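Local structure of peptidoglycan-N-acetylmuramic acid deacetylase PdaC (Bacillus subtilis subsp. subtilis str. 168, 6H8N) at residues Glu190-Lys193 with Lys194-Glu197; Glu53-Ile56 with Arg57-Lys60; Thr24-Gln27 with Ile28-Ser31. The protein removes acetyl groups from the N-acetylmuramic acid residues of peptidoglycan, which confers resistance to lysozyme, and also deacetylates short chitin oligomers. The protein carries 1 engineered substitution. All coordinates share one frame; numbering follows the deposited sequence.

Contact 1 of 3, residues Glu190-Lys193 with Lys194-Glu197; sequences EEVK and KQRE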
loop_
_atom_site.group_PDB
_atom_site.type_symbol
_atom_site.label_atom_id
_atom_site.label_comp_id
_atom_site.label_asym_id
_atom_site.label_seq_id
_atom_site.Cartn_x
_atom_site.Cartn_y
_atom_site.Cartn_z
ATOM N N GLU A 190 0.652 4.598 -10.957
ATOM C CA GLU A 190 1.712 5.365 -11.607
ATOM C C GLU A 190 1.631 5.220 -13.116
ATOM O O GLU A 190 1.798 6.201 -13.859
ATOM C CB GLU A 190 3.091 4.899 -11.120
ATOM C CG GLU A 190 3.454 5.258 -9.687
ATOM C CD GLU A 190 4.850 4.758 -9.299
ATOM O OE1 GLU A 190 5.306 5.028 -8.159
ATOM O OE2 GLU A 190 5.503 4.099 -10.147
ATOM N N GLU A 191 1.396 3.999 -13.598
ATOM C CA GLU A 191 1.333 3.769 -15.038
ATOM C C GLU A 191 0.118 4.454 -15.646
ATOM O O GLU A 191 0.200 5.036 -16.737
ATOM C CB GLU A 191 1.319 2.266 -15.319
ATOM C CG GLU A 191 1.117 1.894 -16.782
ATOM C CD GLU A 191 2.172 2.457 -17.724
ATOM O OE1 GLU A 191 3.292 2.790 -17.287
ATOM O OE2 GLU A 191 1.843 2.555 -18.926
ATOM N N VAL A 192 -1.029 4.392 -14.973
ATOM C CA VAL A 192 -2.209 5.085 -15.465
ATOM C C VAL A 192 -1.937 6.576 -15.602
ATOM O O VAL A 192 -2.308 7.207 -16.606
ATOM C CB VAL A 192 -3.413 4.786 -14.557
ATOM C CG1 VAL A 192 -4.554 5.766 -14.848
ATOM C CG2 VAL A 192 -3.852 3.367 -14.787
ATOM N N LYS A 193 -1.338 7.177 -14.586
ATOM C CA LYS A 193 -1.056 8.602 -14.662
ATOM C C LYS A 193 -0.160 8.914 -15.851
ATOM O O LYS A 193 -0.380 9.917 -16.543
ATOM C CB LYS A 193 -0.470 9.101 -13.343
ATOM C CG LYS A 193 -1.500 9.067 -12.197
ATOM C CD LYS A 193 -0.994 9.723 -10.905
ATOM C CE LYS A 193 -1.994 9.610 -9.724
ATOM N NZ LYS A 193 -1.334 10.018 -8.429
ATOM N N LYS A 194 0.842 8.068 -16.120
ATOM C CA LYS A 194 1.707 8.285 -17.279
ATOM C C LYS A 194 0.919 8.160 -18.576
ATOM O O LYS A 194 1.118 8.945 -19.513
ATOM C CB LYS A 194 2.861 7.284 -17.262
ATOM C CG LYS A 194 3.902 7.589 -16.203
ATOM C CD LYS A 194 5.045 6.577 -16.236
ATOM C CE LYS A 194 5.760 6.470 -14.899
ATOM N NZ LYS A 194 6.748 5.345 -14.896
ATOM N N GLN A 195 0.041 7.173 -18.672
ATOM C CA GLN A 195 -0.767 7.025 -19.872
ATOM C C GLN A 195 -1.650 8.246 -20.098
ATOM O O GLN A 195 -1.838 8.688 -21.241
ATOM C CB GLN A 195 -1.632 5.782 -19.772
ATOM C CG GLN A 195 -0.899 4.465 -19.802
ATOM C CD GLN A 195 -1.853 3.319 -19.547
ATOM O OE1 GLN A 195 -2.421 3.199 -18.458
ATOM N NE2 GLN A 195 -2.066 2.483 -20.558
ATOM N N ARG A 196 -2.214 8.806 -19.031
ATOM C CA ARG A 196 -3.046 9.993 -19.172
ATOM C C ARG A 196 -2.213 11.195 -19.596
ATOM O O ARG A 196 -2.611 11.963 -20.479
ATOM C CB ARG A 196 -3.762 10.264 -17.848
ATOM C CG ARG A 196 -4.813 9.237 -17.482
ATOM C CD ARG A 196 -5.297 9.450 -16.081
ATOM N NE ARG A 196 -6.383 8.552 -15.744
ATOM C CZ ARG A 196 -7.015 8.563 -14.576
ATOM N NH1 ARG A 196 -6.640 9.426 -13.638
ATOM N NH2 ARG A 196 -8.001 7.720 -14.366
ATOM N N GLU A 197 -1.047 11.371 -18.981
ATOM C CA GLU A 197 -0.167 12.477 -19.340
ATOM C C GLU A 197 0.282 12.376 -20.784
ATOM O O GLU A 197 0.458 13.408 -21.450
ATOM C CB GLU A 197 1.035 12.486 -18.393
ATOM C CG GLU A 197 0.652 12.929 -16.991
ATOM C CD GLU A 197 1.518 12.360 -15.880
ATOM O OE1 GLU A 197 2.474 11.590 -16.142
ATOM O OE2 GLU A 197 1.229 12.702 -14.715
HETATM O O HOH W 1 4.990 3.204 -14.736
#
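Val192 and Arg196 meet one turn apart on the amphipathic helix 186-197, a surface helix of the C-terminal polysaccharide deacetylase part of PdaC. Four backbone bonds of the alpha-helical i to i+4 type hold the turn, among them Arg196 N to Val192 O at 2.9 Å and Lys194 N to Glu190 O at 3.1 Å.

The apolar packing is done by one methyl. Val192 CG1 stands anti to its own nitrogen (chi1 166°), which directs it to the following turn, where it lies over one face of the guanidinium, nearer the rim than the middle and 3.5 Å from Arg196 NE. A branched, compact valine suits this buried side, where it also meets Val5, Pro7 and Val11. The long arginine can pass over it and reach polar groups: NE bonds to the carbonyl of Pro7 and NH1 forms a salt bridge with Asp152, so the charge is paired beside an apolar patch.

Polar side chains line the outer side. Glu191 bends at chi2 (59°) and crosses Gln195 at about a right angle, with carboxylate and amide planes 43° apart. Of the two carboxylate oxygens it is OE2 that touches the glutamine, 3.5 Å from Gln195 CG, beside the start of the amide group.

Opposite charges meet through solvent. Glu191 OE1 and Lys194 NZ are 4.9 Å apart, too far for a direct salt bridge, and one water spans the gap: it donates to Glu191 OE1 at 3.1 Å and accepts from Lys194 NZ at 2.8 Å.

Contact 2 of 3, residues Glu53-Ile56 with Arg57-Lys60; sequences ETLI and RMLK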
loop_
_atom_site.group_PDB
_atom_site.type_symbol
_atom_site.label_atom_id
_atom_site.label_comp_id
_atom_site.label_asym_id
_atom_site.label_seq_id
_atom_site.Cartn_x
_atom_site.Cartn_y
_atom_site.Cartn_z
ATOM N N GLU A 53 3.469 -17.251 5.043
ATOM C CA GLU A 53 2.355 -17.702 4.211
ATOM C C GLU A 53 1.503 -16.541 3.713
ATOM O O GLU A 53 0.928 -16.610 2.618
ATOM C CB GLU A 53 1.466 -18.667 5.021
ATOM C CG GLU A 53 0.721 -18.045 6.247
ATOM C CD GLU A 53 1.581 -17.881 7.530
ATOM O OE1 GLU A 53 2.799 -18.208 7.576
ATOM O OE2 GLU A 53 0.982 -17.419 8.526
ATOM N N THR A 54 1.364 -15.493 4.514
ATOM C CA THR A 54 0.509 -14.387 4.128
ATOM C C THR A 54 1.176 -13.524 3.066
ATOM O O THR A 54 0.492 -13.012 2.178
ATOM C CB THR A 54 0.139 -13.600 5.381
ATOM O OG1 THR A 54 -0.365 -14.509 6.380
ATOM C CG2 THR A 54 -0.923 -12.577 5.076
ATOM N N LEU A 55 2.502 -13.394 3.113
ATOM C CA LEU A 55 3.224 -12.749 2.014
ATOM C C LEU A 55 2.997 -13.511 0.716
ATOM O O LEU A 55 2.705 -12.918 -0.324
ATOM C CB LEU A 55 4.721 -12.701 2.330
ATOM C CG LEU A 55 5.603 -12.245 1.182
ATOM C CD1 LEU A 55 5.303 -10.815 0.789
ATOM C CD2 LEU A 55 7.059 -12.421 1.521
ATOM N N ILE A 56 3.151 -14.839 0.753
ATOM C CA ILE A 56 2.923 -15.617 -0.455
ATOM C C ILE A 56 1.505 -15.411 -0.971
ATOM O O ILE A 56 1.298 -15.228 -2.174
ATOM C CB ILE A 56 3.263 -17.108 -0.228
ATOM C CG1 ILE A 56 4.750 -17.305 0.091
ATOM C CG2 ILE A 56 2.836 -17.940 -1.438
ATOM C CD1 ILE A 56 5.678 -16.870 -0.998
ATOM N N ARG A 57 0.514 -15.444 -0.082
ATOM C CA ARG A 57 -0.863 -15.289 -0.530
ATOM C C ARG A 57 -1.096 -13.933 -1.199
ATOM O O ARG A 57 -1.726 -13.849 -2.261
ATOM C CB ARG A 57 -1.844 -15.495 0.623
ATOM C CG ARG A 57 -3.284 -15.418 0.145
ATOM C CD ARG A 57 -4.357 -15.682 1.201
ATOM N NE ARG A 57 -5.592 -15.331 0.527
ATOM C CZ ARG A 57 -6.706 -14.879 1.085
ATOM N NH1 ARG A 57 -6.819 -14.783 2.400
ATOM N NH2 ARG A 57 -7.702 -14.507 0.297
ATOM N N MET A 58 -0.605 -12.851 -0.594
ATOM C CA MET A 58 -0.890 -11.553 -1.181
ATOM C C MET A 58 -0.268 -11.436 -2.566
ATOM O O MET A 58 -0.889 -10.873 -3.479
ATOM C CB MET A 58 -0.489 -10.406 -0.255
ATOM C CG MET A 58 0.927 -10.324 0.112
ATOM S SD MET A 58 1.249 -8.983 1.334
ATOM C CE MET A 58 0.221 -9.328 2.728
ATOM N N LEU A 59 0.941 -12.000 -2.757
ATOM C CA LEU A 59 1.581 -11.994 -4.076
ATOM C C LEU A 59 0.846 -12.897 -5.055
ATOM O O LEU A 59 0.650 -12.528 -6.217
ATOM C CB LEU A 59 3.031 -12.451 -3.952
ATOM C CG LEU A 59 3.997 -11.491 -3.271
ATOM C CD1 LEU A 59 5.323 -12.224 -3.001
ATOM C CD2 LEU A 59 4.227 -10.274 -4.121
ATOM N N LYS A 60 0.439 -14.085 -4.607
ATOM C CA LYS A 60 -0.247 -15.015 -5.495
ATOM C C LYS A 60 -1.534 -14.413 -6.022
ATOM O O LYS A 60 -1.927 -14.685 -7.158
ATOM C CB LYS A 60 -0.519 -16.319 -4.758
ATOM C CG LYS A 60 -1.088 -17.401 -5.640
ATOM C CD LYS A 60 -1.125 -18.732 -4.920
ATOM C CE LYS A 60 -1.570 -19.839 -5.858
ATOM N NZ LYS A 60 -1.463 -21.185 -5.218
#
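Leu55 and Leu59 run alongside each other in one direction, with Leu55 CD1 4.0 Å from Leu59 CD1. They stand one turn apart on helix 52-60, and their branches form one apolar patch that packs on Val65 of strand 64-67 and Ser98 at the end of helix 80-98. Flexible, branched leucines suit such a surface.

Thr54 and Met58 make the other pair, and here the side chains slant across each other. Met58 CE approaches Thr54 CG2 to 4.2 Å, a loose methyl-to-methyl touch. The methionine takes an unusual course for a helical residue: its CG sits between the backbone N and the carbonyl carbon (chi1 61°), which presses it close to the preceding turn, 3.2 Å from Leu55 O. A further bend at chi3 (57°) turns the thioether back, so that Met58 CE comes within 3.7 Å of Thr54 O. The unbranched, flexible thioether chain can follow this bent path. The Met58 side chain lies about 13 Å from the bound zinc ion.

Arg57 extends away from its own helix toward helix 22-35, with only its CB near the previous turn, 3.6 Å from Glu53 O. On helix 22-35 its NH2 forms a salt bridge with Asp30 and its NH1 bonds to the carbonyl of Asn26, while NE pairs with Glu61 just past the end of helix 52-60. Backbone bonds such as Lys60 N to Ile56 O, 2.8 Å, keep the turns in place, while Ile56 and Lys60 occupy the exposed side.

This is an amphipathic helix packed on the parallel strands of the NodB-type beta/alpha fold of carbohydrate esterase family 4.

Contact 3 of 3, residues Thr24-Gln27 with Ile28-Ser31; sequences TTNQ and ILDS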
loop_
_atom_site.group_PDB
_atom_site.type_symbol
_atom_site.label_atom_id
_atom_site.label_comp_id
_atom_site.label_asym_id
_atom_site.label_seq_id
_atom_site.Cartn_x
_atom_site.Cartn_y
_atom_site.Cartn_z
ATOM N N THR A 24 -6.556 -10.262 10.162
ATOM C CA THR A 24 -7.077 -9.081 9.490
ATOM C C THR A 24 -6.652 -9.022 8.025
ATOM O O THR A 24 -7.488 -8.777 7.149
ATOM C CB THR A 24 -6.641 -7.822 10.238
ATOM O OG1 THR A 24 -5.228 -7.860 10.449
ATOM C CG2 THR A 24 -7.314 -7.744 11.591
ATOM N N THR A 25 -5.380 -9.296 7.728
ATOM C CA THR A 25 -4.909 -9.272 6.350
ATOM C C THR A 25 -5.646 -10.276 5.483
ATOM O O THR A 25 -5.994 -9.970 4.339
ATOM C CB THR A 25 -3.402 -9.524 6.308
ATOM O OG1 THR A 25 -2.738 -8.617 7.198
ATOM C CG2 THR A 25 -2.860 -9.367 4.888
ATOM N N ASN A 26 -5.904 -11.488 5.999
ATOM C CA ASN A 26 -6.603 -12.478 5.172
ATOM C C ASN A 26 -8.026 -12.044 4.843
ATOM O O ASN A 26 -8.540 -12.337 3.760
ATOM C CB ASN A 26 -6.638 -13.850 5.837
ATOM C CG ASN A 26 -5.325 -14.574 5.758
ATOM O OD1 ASN A 26 -4.569 -14.437 4.787
ATOM N ND2 ASN A 26 -5.070 -15.412 6.744
ATOM N N GLN A 27 -8.693 -11.381 5.786
ATOM C CA GLN A 27 -10.032 -10.875 5.521
ATOM C C GLN A 27 -10.004 -9.832 4.408
ATOM O O GLN A 27 -10.850 -9.849 3.507
ATOM C CB GLN A 27 -10.594 -10.291 6.819
ATOM C CG GLN A 27 -12.025 -9.866 6.733
ATOM C CD GLN A 27 -12.494 -9.136 7.976
ATOM O OE1 GLN A 27 -12.185 -9.520 9.103
ATOM N NE2 GLN A 27 -13.250 -8.090 7.768
ATOM N N ILE A 28 -9.004 -8.940 4.428
ATOM C CA ILE A 28 -8.873 -7.928 3.390
ATOM C C ILE A 28 -8.565 -8.580 2.049
ATOM O O ILE A 28 -9.140 -8.216 1.019
ATOM C CB ILE A 28 -7.802 -6.907 3.806
ATOM C CG1 ILE A 28 -8.296 -6.099 5.019
ATOM C CG2 ILE A 28 -7.422 -5.983 2.645
ATOM C CD1 ILE A 28 -7.211 -5.365 5.763
ATOM N N LEU A 29 -7.662 -9.563 2.041
ATOM C CA LEU A 29 -7.364 -10.292 0.813
ATOM C C LEU A 29 -8.613 -10.975 0.272
ATOM O O LEU A 29 -8.838 -10.986 -0.937
ATOM C CB LEU A 29 -6.255 -11.315 1.046
ATOM C CG LEU A 29 -4.874 -10.705 1.288
ATOM C CD1 LEU A 29 -3.915 -11.757 1.809
ATOM C CD2 LEU A 29 -4.320 -10.078 0.014
ATOM N N ASP A 30 -9.447 -11.526 1.162
ATOM C CA ASP A 30 -10.712 -12.133 0.742
ATOM C C ASP A 30 -11.613 -11.103 0.076
ATOM O O ASP A 30 -12.232 -11.388 -0.955
ATOM C CB ASP A 30 -11.461 -12.729 1.935
ATOM C CG ASP A 30 -10.846 -14.005 2.478
ATOM O OD1 ASP A 30 -9.950 -14.599 1.858
ATOM O OD2 ASP A 30 -11.316 -14.429 3.562
ATOM N N SER A 31 -11.727 -9.917 0.674
ATOM C CA SER A 31 -12.576 -8.865 0.121
ATOM C C SER A 31 -12.078 -8.444 -1.253
ATOM O O SER A 31 -12.863 -8.263 -2.187
ATOM C CB SER A 31 -12.586 -7.646 1.048
ATOM O OG SER A 31 -13.077 -7.920 2.340
HETATM O O HOH W 2 -11.842 -7.098 4.838
#
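Leu29 CD1 touches two side chains of the preceding turn, 4.0 Å from Thr25 CG2 and 4.1 Å from Asn26 OD1. Thr25 and Leu29 run side by side in the same direction, whereas Asn26 slants across the leucine. The threonine can do this because its two branches divide the work: CG2, anti to the backbone N, supplies the apolar face, and OG1 turns the other way to polar partners.

Further round the helix Ile28 lays CG1 against the carbonyl of the turn before, 3.5 Å from Thr24 O, while its own amide N donates to that same oxygen at 3.1 Å. Gln27 and Ser31 meet through a water that donates to Ser31 OG at 2.9 Å and accepts only a weak bond from Gln27 NE2 at 3.4 Å. The extended glutamine (CG anti to the backbone N, chi1 -174°) brings NE2 near this water, but the better of the two bonds is the one to the short serine.

A second shell fixes these groups. Thr25 OG1 is gripped by the backbone N of Asn21 and by the carboxylate of Asp160, and Thr24 OG1 by the carbonyl of Asp160. Gln27 NE2 has its stronger partner in Asp167, and Ser31 OG binds Asp170, so both polar ends are held by helix 163-178.

Helix 22-35 is the crossover of the beta-alpha-beta unit that joins strand 11-17 to strand 40-43. Thr25, Ile28 and Leu29 press on Phe41 of strand 40-43, Thr24 and Gln27 on Ala166 of helix 163-178, and Thr25 and Leu29 on Met58 of helix 52-60.

Overall arrangement
Each contact is a stretch of about two helical turns, on three helices that pack against strands of the parallel sheet; along the chain the order is contact 3, contact 2, contact 1. Contacts 2 and 3 are neighbours, their centres 11 Å apart, on adjoining helices 52-60 and 22-35 that touch through methyl packing as well as charge. Both lie within the NodB homology region, with side chains about 13 and 12 Å from the zinc ion, well outside its ligands Asp18, His68 and His72. Contact 1 is remote, its centre about 27 Å and 28 Å from theirs; its helix 186-197 packs through Val192 and Arg196 on N-terminal residues between Val5 and Val11.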